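Local coordinates for ykuJ (Bacillus subtilis, PDB 2FFG), which is of unknown function but belongs to the DUF1797 family and forms a small alpha+beta fold, here in an assembly of two subunits, at residues 11-16 and 25-30; 20-25 and 41-46; 35-40 and 48-53. All coordinates share one frame; numbering follows the deposited sequence.

Interaction 1: 11-16 and 25-30; sequences LQSLQE and MQRYFE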
loop_
_atom_site.group_PDB
_atom_site.type_symbol
_atom_site.label_atom_id
_atom_site.label_comp_id
_atom_site.label_asym_id
_atom_site.label_seq_id
_atom_site.Cartn_x
_atom_site.Cartn_y
_atom_site.Cartn_z
ATOM N N LEU A 11 4.009 7.229 2.479
ATOM C CA LEU A 11 3.401 8.532 2.285
ATOM C C LEU A 11 3.818 9.134 0.954
ATOM O O LEU A 11 3.089 9.929 0.376
ATOM C CB LEU A 11 3.766 9.480 3.433
ATOM C CG LEU A 11 3.223 9.094 4.815
ATOM C CD1 LEU A 11 3.602 10.156 5.835
ATOM C CD2 LEU A 11 1.719 8.944 4.756
ATOM N N GLN A 12 4.989 8.748 0.464
ATOM C CA GLN A 12 5.469 9.261 -0.809
ATOM C C GLN A 12 4.678 8.633 -1.936
ATOM O O GLN A 12 4.277 9.320 -2.880
ATOM C CB GLN A 12 6.955 8.967 -0.982
ATOM C CG GLN A 12 7.837 9.710 -0.002
ATOM C CD GLN A 12 9.287 9.308 -0.129
ATOM O OE1 GLN A 12 9.610 8.118 -0.231
ATOM N NE2 GLN A 12 10.174 10.291 -0.113
ATOM N N SER A 13 4.445 7.325 -1.835
ATOM C CA SER A 13 3.675 6.633 -2.858
ATOM C C SER A 13 2.209 7.029 -2.743
ATOM O O SER A 13 1.467 6.968 -3.720
ATOM C CB SER A 13 3.836 5.110 -2.734
ATOM O OG SER A 13 3.454 4.646 -1.456
ATOM N N LEU A 14 1.804 7.452 -1.548
ATOM C CA LEU A 14 0.429 7.876 -1.305
ATOM C C LEU A 14 0.146 9.170 -2.071
ATOM O O LEU A 14 -0.906 9.307 -2.692
ATOM C CB LEU A 14 0.198 8.074 0.205
ATOM C CG LEU A 14 -1.198 8.243 0.843
ATOM C CD1 LEU A 14 -1.600 9.694 0.897
ATOM C CD2 LEU A 14 -2.228 7.417 0.089
ATOM N N GLN A 15 1.077 10.117 -2.038
ATOM C CA GLN A 15 0.870 11.371 -2.758
ATOM C C GLN A 15 1.063 11.135 -4.251
ATOM O O GLN A 15 0.323 11.659 -5.080
ATOM C CB GLN A 15 1.838 12.454 -2.272
ATOM C CG GLN A 15 3.257 11.978 -2.060
ATOM C CD GLN A 15 4.244 13.124 -1.946
ATOM O OE1 GLN A 15 3.986 14.121 -1.266
ATOM N NE2 GLN A 15 5.396 12.981 -2.606
ATOM N N GLU A 16 2.066 10.336 -4.577
ATOM C CA GLU A 16 2.366 10.005 -5.956
ATOM C C GLU A 16 1.111 9.447 -6.620
ATOM O O GLU A 16 0.766 9.810 -7.746
ATOM C CB GLU A 16 3.497 8.977 -5.977
ATOM C CG GLU A 16 3.826 8.385 -7.327
ATOM C CD GLU A 16 4.928 7.336 -7.236
ATOM O OE1 GLU A 16 4.803 6.410 -6.398
ATOM O OE2 GLU A 16 5.914 7.437 -8.002
HETATM N N MSE A 25 -6.483 10.838 -1.788
HETATM C CA MSE A 25 -6.281 9.426 -1.520
HETATM C C MSE A 25 -5.907 9.274 -0.049
HETATM O O MSE A 25 -5.350 10.190 0.548
HETATM C CB MSE A 25 -5.177 8.868 -2.415
HETATM C CG MSE A 25 -5.476 7.474 -2.943
HETATM SE SE MSE A 25 -6.869 7.465 -4.305
HETATM C CE MSE A 25 -5.725 7.175 -5.838
ATOM N N GLN A 26 -6.207 8.117 0.530
ATOM C CA GLN A 26 -5.921 7.897 1.938
ATOM C C GLN A 26 -5.521 6.463 2.259
ATOM O O GLN A 26 -5.778 5.552 1.481
ATOM C CB GLN A 26 -7.160 8.256 2.749
ATOM C CG GLN A 26 -8.389 7.528 2.255
ATOM C CD GLN A 26 -9.587 7.718 3.149
ATOM O OE1 GLN A 26 -9.549 7.371 4.330
ATOM N NE2 GLN A 26 -10.666 8.266 2.594
ATOM N N ARG A 27 -4.882 6.278 3.412
ATOM C CA ARG A 27 -4.495 4.953 3.878
ATOM C C ARG A 27 -4.446 4.926 5.409
ATOM O O ARG A 27 -4.427 5.971 6.068
ATOM C CB ARG A 27 -3.152 4.512 3.284
ATOM C CG ARG A 27 -1.918 5.195 3.835
ATOM C CD ARG A 27 -0.720 4.877 2.964
ATOM N NE ARG A 27 -0.276 3.483 3.060
ATOM C CZ ARG A 27 0.522 2.881 2.170
ATOM N NH1 ARG A 27 0.968 3.543 1.102
ATOM N NH2 ARG A 27 0.886 1.615 2.353
ATOM N N TYR A 28 -4.448 3.719 5.961
ATOM C CA TYR A 28 -4.427 3.528 7.400
ATOM C C TYR A 28 -3.071 3.051 7.859
ATOM O O TYR A 28 -2.277 2.526 7.089
ATOM C CB TYR A 28 -5.441 2.462 7.821
ATOM C CG TYR A 28 -6.874 2.840 7.613
ATOM C CD1 TYR A 28 -7.544 3.633 8.540
ATOM C CD2 TYR A 28 -7.569 2.422 6.478
ATOM C CE1 TYR A 28 -8.876 4.007 8.348
ATOM C CE2 TYR A 28 -8.912 2.790 6.272
ATOM C CZ TYR A 28 -9.554 3.583 7.213
ATOM O OH TYR A 28 -10.868 3.953 7.026
ATOM N N PHE A 29 -2.815 3.255 9.139
ATOM C CA PHE A 29 -1.600 2.781 9.757
ATOM C C PHE A 29 -2.155 2.086 10.968
ATOM O O PHE A 29 -2.806 2.709 11.805
ATOM C CB PHE A 29 -0.681 3.925 10.172
ATOM C CG PHE A 29 0.015 4.570 9.023
ATOM C CD1 PHE A 29 -0.631 5.530 8.253
ATOM C CD2 PHE A 29 1.298 4.173 8.667
ATOM C CE1 PHE A 29 -0.007 6.085 7.140
ATOM C CE2 PHE A 29 1.934 4.717 7.557
ATOM C CZ PHE A 29 1.282 5.674 6.791
ATOM N N GLU A 30 -1.944 0.785 11.041
ATOM C CA GLU A 30 -2.434 0.033 12.167
ATOM C C GLU A 30 -1.309 -0.670 12.895
ATOM O O GLU A 30 -0.236 -0.902 12.341
ATOM C CB GLU A 30 -3.496 -0.968 11.713
ATOM C CG GLU A 30 -3.130 -1.795 10.511
ATOM C CD GLU A 30 -4.253 -2.744 10.098
ATOM O OE1 GLU A 30 -5.352 -2.269 9.733
ATOM O OE2 GLU A 30 -4.030 -3.974 10.141
#
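The Phe29 ring takes Leu11 at its edge. Methyl CD2 of Leu11 lies near the ring plane, 3.9 Å from Phe29 CZ, and the two side chains cross obliquely. The Arg27 guanidinium, the other flat group, also has its neighbour at the edge. Ser13 OG sits near its plane, 3.7 Å from Arg27 NH1, but no hydrogen bond is made. The hydroxyl is instead bonded to the carbonyl of Arg10, one turn back. Outside the two segments, Arg27 NH2 forms a salt bridge with Glu16 of the second subunit, so this side chain links the helix packing to the dimer.

Helix 3-21 lies on one face of the antiparallel sheet and runs nearly opposite to strand 25-31, the outermost on that side within this chain. The axes of 11-16 and 25-30 are 8.4 Å apart at an angle of 153°. Leu14 is the main side chain between them. Leu14 CG lies anti to the backbone N (chi1 -167°), which carries the branch toward the strand. Leu14 CD1 reaches the backbone at Met25 O, 3.8 Å away. Leu14 CD2 lies 4.1 Å from Met25 CB and also meets the Gln26 backbone. Leu14 CG is 4.0 Å from Arg27 CD, and the two side chains run alongside in opposing senses. An alanine at Leu14 would probably open a gap over the start of the strand and leave the aliphatic part of Arg27 without its apolar neighbour. Leu11 and Phe29 both continue into the core, where they touch Val39 of the next strand and residues of helix 67-79.

Interaction 2: 20-25 and 41-46; sequences AANEPM and YFEKNQ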
loop_
_atom_site.group_PDB
_atom_site.type_symbol
_atom_site.label_atom_id
_atom_site.label_comp_id
_atom_site.label_asym_id
_atom_site.label_seq_id
_atom_site.Cartn_x
_atom_site.Cartn_y
_atom_site.Cartn_z
ATOM N N ALA A 20 -1.562 11.445 -9.697
ATOM C CA ALA A 20 -1.912 10.756 -10.935
ATOM C C ALA A 20 -3.420 10.526 -11.069
ATOM O O ALA A 20 -4.003 10.756 -12.129
ATOM C CB ALA A 20 -1.174 9.423 -11.011
ATOM N N ALA A 21 -4.047 10.064 -9.997
ATOM C CA ALA A 21 -5.479 9.809 -10.009
ATOM C C ALA A 21 -6.229 11.135 -9.991
ATOM O O ALA A 21 -7.445 11.182 -10.189
ATOM C CB ALA A 21 -5.868 8.973 -8.793
ATOM N N ASN A 22 -5.484 12.209 -9.762
ATOM C CA ASN A 22 -6.053 13.543 -9.686
ATOM C C ASN A 22 -7.226 13.606 -8.723
ATOM O O ASN A 22 -8.251 14.220 -9.015
ATOM C CB ASN A 22 -6.479 14.030 -11.071
ATOM C CG ASN A 22 -5.498 15.033 -11.659
ATOM O OD1 ASN A 22 -5.349 16.145 -11.151
ATOM N ND2 ASN A 22 -4.814 14.639 -12.724
ATOM N N GLU A 23 -7.063 12.966 -7.569
ATOM C CA GLU A 23 -8.093 12.961 -6.536
ATOM C C GLU A 23 -7.509 12.544 -5.190
ATOM O O GLU A 23 -6.565 11.755 -5.128
ATOM C CB GLU A 23 -9.244 12.019 -6.913
ATOM C CG GLU A 23 -8.982 10.549 -6.663
ATOM C CD GLU A 23 -10.238 9.707 -6.810
ATOM O OE1 GLU A 23 -10.714 9.529 -7.951
ATOM O OE2 GLU A 23 -10.757 9.231 -5.779
ATOM N N PRO A 24 -8.066 13.077 -4.092
ATOM C CA PRO A 24 -7.601 12.758 -2.740
ATOM C C PRO A 24 -7.486 11.257 -2.547
ATOM O O PRO A 24 -8.285 10.491 -3.086
ATOM C CB PRO A 24 -8.684 13.352 -1.855
ATOM C CG PRO A 24 -9.160 14.518 -2.642
ATOM C CD PRO A 24 -9.242 13.962 -4.043
HETATM N N MSE A 25 -6.483 10.838 -1.788
HETATM C CA MSE A 25 -6.281 9.426 -1.520
HETATM C C MSE A 25 -5.907 9.274 -0.049
HETATM O O MSE A 25 -5.350 10.190 0.548
HETATM C CB MSE A 25 -5.177 8.868 -2.415
HETATM C CG MSE A 25 -5.476 7.474 -2.943
HETATM SE SE MSE A 25 -6.869 7.465 -4.305
HETATM C CE MSE A 25 -5.725 7.175 -5.838
ATOM N N TYR A 41 -4.133 12.542 1.495
ATOM C CA TYR A 41 -3.338 13.537 0.798
ATOM C C TYR A 41 -4.192 14.359 -0.147
ATOM O O TYR A 41 -4.834 13.806 -1.041
ATOM C CB TYR A 41 -2.214 12.878 -0.004
ATOM C CG TYR A 41 -1.368 13.885 -0.746
ATOM C CD1 TYR A 41 -0.504 14.730 -0.054
ATOM C CD2 TYR A 41 -1.446 14.013 -2.131
ATOM C CE1 TYR A 41 0.269 15.682 -0.716
ATOM C CE2 TYR A 41 -0.675 14.968 -2.814
ATOM C CZ TYR A 41 0.182 15.798 -2.095
ATOM O OH TYR A 41 0.958 16.730 -2.746
ATOM N N PHE A 42 -4.204 15.675 0.055
ATOM C CA PHE A 42 -4.965 16.567 -0.814
ATOM C C PHE A 42 -3.996 17.310 -1.720
ATOM O O PHE A 42 -3.176 18.084 -1.239
ATOM C CB PHE A 42 -5.760 17.586 0.005
ATOM C CG PHE A 42 -6.799 16.975 0.894
ATOM C CD1 PHE A 42 -6.449 16.404 2.112
ATOM C CD2 PHE A 42 -8.131 16.955 0.508
ATOM C CE1 PHE A 42 -7.415 15.820 2.930
ATOM C CE2 PHE A 42 -9.106 16.374 1.320
ATOM C CZ PHE A 42 -8.747 15.807 2.530
ATOM N N GLU A 43 -4.077 17.073 -3.027
ATOM C CA GLU A 43 -3.188 17.763 -3.963
ATOM C C GLU A 43 -3.742 19.145 -4.265
ATOM O O GLU A 43 -3.446 19.737 -5.303
ATOM C CB GLU A 43 -3.034 16.972 -5.256
ATOM C CG GLU A 43 -4.269 16.944 -6.119
ATOM C CD GLU A 43 -4.503 15.575 -6.704
ATOM O OE1 GLU A 43 -4.741 14.631 -5.920
ATOM O OE2 GLU A 43 -4.444 15.442 -7.941
ATOM N N LYS A 44 -4.560 19.637 -3.338
ATOM C CA LYS A 44 -5.168 20.958 -3.412
ATOM C C LYS A 44 -4.151 21.840 -2.702
ATOM O O LYS A 44 -4.462 22.875 -2.109
ATOM C CB LYS A 44 -6.505 20.958 -2.673
ATOM C CG LYS A 44 -7.507 19.952 -3.225
ATOM C CD LYS A 44 -7.151 18.524 -2.837
ATOM C CE LYS A 44 -8.019 17.500 -3.548
ATOM N NZ LYS A 44 -7.640 17.369 -4.977
ATOM N N ASN A 45 -2.921 21.361 -2.794
ATOM C CA ASN A 45 -1.718 21.939 -2.226
ATOM C C ASN A 45 -0.890 20.663 -2.214
ATOM O O ASN A 45 -1.051 19.812 -3.090
ATOM C CB ASN A 45 -1.940 22.429 -0.792
ATOM C CG ASN A 45 -0.810 23.338 -0.297
ATOM O OD1 ASN A 45 -0.906 24.570 -0.362
ATOM N ND2 ASN A 45 0.269 22.729 0.191
ATOM N N GLN A 46 -0.032 20.511 -1.221
ATOM C CA GLN A 46 0.783 19.310 -1.120
ATOM C C GLN A 46 0.677 18.907 0.344
ATOM O O GLN A 46 1.671 18.540 0.970
ATOM C CB GLN A 46 2.234 19.637 -1.483
ATOM C CG GLN A 46 2.384 20.480 -2.754
ATOM C CD GLN A 46 2.264 19.662 -4.028
ATOM O OE1 GLN A 46 3.180 18.922 -4.384
ATOM N NE2 GLN A 46 1.134 19.787 -4.717
#
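Glu43 turns its carboxylate to the backbone where helix 3-21 ends, yet it forms no hydrogen bond there. The bend of the Glu43 chain at chi2 brings CD round toward Asn22 and Glu23. Glu43 OE1 is 3.3 Å from Glu23 N, but the angle is too poor for a bond. Asn22 OD1 and Glu43 OE2 are two acceptors near each other. The Glu43 side chain is poorly ordered, so these positions are approximate, and the 3.0 Å approach of Glu43 OE2 to Asn22 CA is doubtful.

Pro24 is the apolar centre of the contact. Its ring atom CG meets Lys44 CE at 3.3 Å, and the two side chains cross at about a right angle. The same Pro24 CG is 4.1 Å from Phe42 CD2. Lys44 CD lies in the plane of the Phe42 ring, at its edge. On the backbone side, Pro24 CA makes a CH...O contact of 3.4 Å with Tyr41 O.

Met25, a selenomethionine, and Tyr41 form an antiparallel hydrogen-bonded pair. The bond from Tyr41 N to Met25 O is 2.8 Å long. The return bond from Met25 N to Tyr41 O is weak at 3.5 Å. The Tyr41 side chain packs on helix 3-21, CB against Leu14 and the ring against the backbone of Gln15.

Asn22 has positive phi and is the C-prime residue of a Schellman motif: the helix stops here, and the chain turns through Glu23 and Pro24 into the first strand of the antiparallel sheet.

Interaction 3: 35-40 and 48-53; sequences KICSVK and FELTVF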
loop_
_atom_site.group_PDB
_atom_site.type_symbol
_atom_site.label_atom_id
_atom_site.label_comp_id
_atom_site.label_asym_id
_atom_site.label_seq_id
_atom_site.Cartn_x
_atom_site.Cartn_y
_atom_site.Cartn_z
ATOM N N LYS A 35 -6.652 -0.193 13.630
ATOM C CA LYS A 35 -6.429 1.097 12.993
ATOM C C LYS A 35 -6.119 2.165 14.038
ATOM O O LYS A 35 -6.952 2.470 14.882
ATOM C CB LYS A 35 -7.663 1.521 12.189
ATOM C CG LYS A 35 -7.959 0.662 10.970
ATOM C CD LYS A 35 -9.353 0.953 10.442
ATOM C CE LYS A 35 -9.618 0.265 9.108
ATOM N NZ LYS A 35 -9.503 -1.217 9.196
ATOM N N ILE A 36 -4.917 2.728 13.971
ATOM C CA ILE A 36 -4.512 3.771 14.897
ATOM C C ILE A 36 -4.814 5.126 14.276
ATOM O O ILE A 36 -5.305 6.027 14.955
ATOM C CB ILE A 36 -3.011 3.701 15.213
ATOM C CG1 ILE A 36 -2.679 2.349 15.835
ATOM C CG2 ILE A 36 -2.627 4.829 16.156
ATOM C CD1 ILE A 36 -3.376 1.978 17.176
ATOM N N CYS A 37 -4.517 5.256 12.985
ATOM C CA CYS A 37 -4.757 6.497 12.258
ATOM C C CYS A 37 -4.791 6.315 10.729
ATOM O O CYS A 37 -4.382 5.289 10.191
ATOM C CB CYS A 37 -3.681 7.534 12.623
ATOM S SG CYS A 37 -1.998 7.112 12.074
ATOM N N SER A 38 -5.313 7.317 10.034
ATOM C CA SER A 38 -5.351 7.287 8.585
ATOM C C SER A 38 -4.857 8.643 8.086
ATOM O O SER A 38 -5.007 9.664 8.763
ATOM C CB SER A 38 -6.763 7.026 8.083
ATOM O OG SER A 38 -7.626 8.085 8.434
ATOM N N VAL A 39 -4.235 8.650 6.917
ATOM C CA VAL A 39 -3.746 9.894 6.361
ATOM C C VAL A 39 -4.317 10.080 4.965
ATOM O O VAL A 39 -4.368 9.148 4.171
ATOM C CB VAL A 39 -2.189 9.922 6.311
ATOM C CG1 VAL A 39 -1.672 8.730 5.528
ATOM C CG2 VAL A 39 -1.703 11.224 5.671
ATOM N N LYS A 40 -4.770 11.292 4.685
ATOM C CA LYS A 40 -5.330 11.611 3.385
ATOM C C LYS A 40 -4.489 12.720 2.759
ATOM O O LYS A 40 -4.140 13.709 3.418
ATOM C CB LYS A 40 -6.778 12.062 3.550
ATOM C CG LYS A 40 -7.553 12.196 2.261
ATOM C CD LYS A 40 -9.039 12.376 2.555
ATOM C CE LYS A 40 -9.865 12.381 1.279
ATOM N NZ LYS A 40 -11.322 12.496 1.563
ATOM N N PHE A 48 -1.108 16.918 3.881
ATOM C CA PHE A 48 -1.612 15.674 4.421
ATOM C C PHE A 48 -2.563 15.996 5.554
ATOM O O PHE A 48 -2.357 16.955 6.301
ATOM C CB PHE A 48 -0.471 14.826 4.968
ATOM C CG PHE A 48 0.530 14.414 3.933
ATOM C CD1 PHE A 48 1.462 15.321 3.444
ATOM C CD2 PHE A 48 0.535 13.118 3.434
ATOM C CE1 PHE A 48 2.385 14.942 2.473
ATOM C CE2 PHE A 48 1.453 12.730 2.464
ATOM C CZ PHE A 48 2.374 13.638 1.983
ATOM N N GLU A 49 -3.624 15.212 5.661
ATOM C CA GLU A 49 -4.576 15.384 6.742
ATOM C C GLU A 49 -4.537 14.098 7.562
ATOM O O GLU A 49 -4.871 13.021 7.072
ATOM C CB GLU A 49 -5.982 15.614 6.203
ATOM C CG GLU A 49 -6.998 15.849 7.303
ATOM C CD GLU A 49 -8.415 15.911 6.781
ATOM O OE1 GLU A 49 -8.888 14.899 6.217
ATOM O OE2 GLU A 49 -9.055 16.969 6.936
ATOM N N LEU A 50 -4.095 14.213 8.803
ATOM C CA LEU A 50 -4.014 13.057 9.675
ATOM C C LEU A 50 -5.236 12.963 10.590
ATOM O O LEU A 50 -5.598 13.921 11.270
ATOM C CB LEU A 50 -2.747 13.135 10.515
ATOM C CG LEU A 50 -2.488 11.975 11.477
ATOM C CD1 LEU A 50 -1.971 10.761 10.722
ATOM C CD2 LEU A 50 -1.472 12.412 12.515
ATOM N N THR A 51 -5.868 11.798 10.584
ATOM C CA THR A 51 -7.032 11.528 11.411
ATOM C C THR A 51 -6.623 10.508 12.474
ATOM O O THR A 51 -6.144 9.420 12.151
ATOM C CB THR A 51 -8.182 10.986 10.547
ATOM O OG1 THR A 51 -8.570 11.995 9.606
ATOM C CG2 THR A 51 -9.376 10.621 11.400
ATOM N N VAL A 52 -6.795 10.886 13.741
ATOM C CA VAL A 52 -6.426 10.045 14.877
ATOM C C VAL A 52 -7.674 9.470 15.542
ATOM O O VAL A 52 -8.510 10.208 16.068
ATOM C CB VAL A 52 -5.650 10.864 15.934
ATOM C CG1 VAL A 52 -5.117 9.941 17.027
ATOM C CG2 VAL A 52 -4.530 11.649 15.265
ATOM N N PHE A 53 -7.789 8.150 15.547
ATOM C CA PHE A 53 -8.971 7.519 16.124
ATOM C C PHE A 53 -8.961 7.403 17.646
ATOM O O PHE A 53 -7.908 7.321 18.285
ATOM C CB PHE A 53 -9.173 6.133 15.490
ATOM C CG PHE A 53 -9.278 6.171 13.984
ATOM C CD1 PHE A 53 -10.351 6.809 13.365
ATOM C CD2 PHE A 53 -8.273 5.621 13.185
ATOM C CE1 PHE A 53 -10.421 6.904 11.971
ATOM C CE2 PHE A 53 -8.330 5.710 11.791
ATOM C CZ PHE A 53 -9.404 6.353 11.181
HETATM O O HOH W 1 -5.644 6.242 17.859
#
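Four good backbone hydrogen bonds join the strands in two hydrogen-bonded pairs. In the pair Lys40 and Glu49, Glu49 N reaches Lys40 O at 2.7 Å, and Lys40 N bonds back to Glu49 O. In the pair Ser38 and Thr51, the bond from Thr51 N to Ser38 O is 2.9 Å long and almost straight, at 176°. Ser38 N returns a bond to Thr51 O. A weaker bond of 3.3 Å runs from Phe53 N to Ile36 O, which also binds a water.

On the face of Ser38 and Thr51, the Ser38 hydroxyl OG lies 3.6 Å from Thr51 CB. The Phe53 ring reaches diagonally across the neighbouring strand: its CE2 is 3.7 Å from Cys37 CA, and its CZ comes near Ser38 OG. The opposite face carries Cys37, Val39, Leu50 and Val52. There Cys37 SG meets Leu50 CD1 at 3.9 Å. Val39 CG2, anti to the backbone N, lies in the plane of the Phe48 ring at its edge, 3.7 Å from Phe48 CD2. Val39 and Phe48 also touch Leu11 of helix 3-21, while Leu50 and Val52 pack on helix 67-79.

Ile36 and Cys37 both pair with Phe29 in a classic beta bulge on the far side of strand 34-42. The whole is a beta hairpin, the central two strands of a four-stranded antiparallel sheet with helices on one face.

Overall arrangement
Interaction 1 lays helix 3-21 against strand 25-31. Interaction 2 joins the turn between them to the end of strand 34-42. Interaction 3 pairs strand 34-42 with strand 47-54. Interactions 1 and 2 share Met25, and their centres are about 11 Å apart. The centres of interactions 1 and 3 are about 10 Å apart, and the neighbouring strands 25-31 and 34-42 are hydrogen-bonded, as from Phe29 N to Cys37 O. Those of interactions 2 and 3 are about 16 Å apart, and Tyr41 touches Phe48 between them. Along the chain 1 and 3 come in series, while interaction 2 interleaves with both. Together they tie one helix to three consecutive strands of a single compact domain.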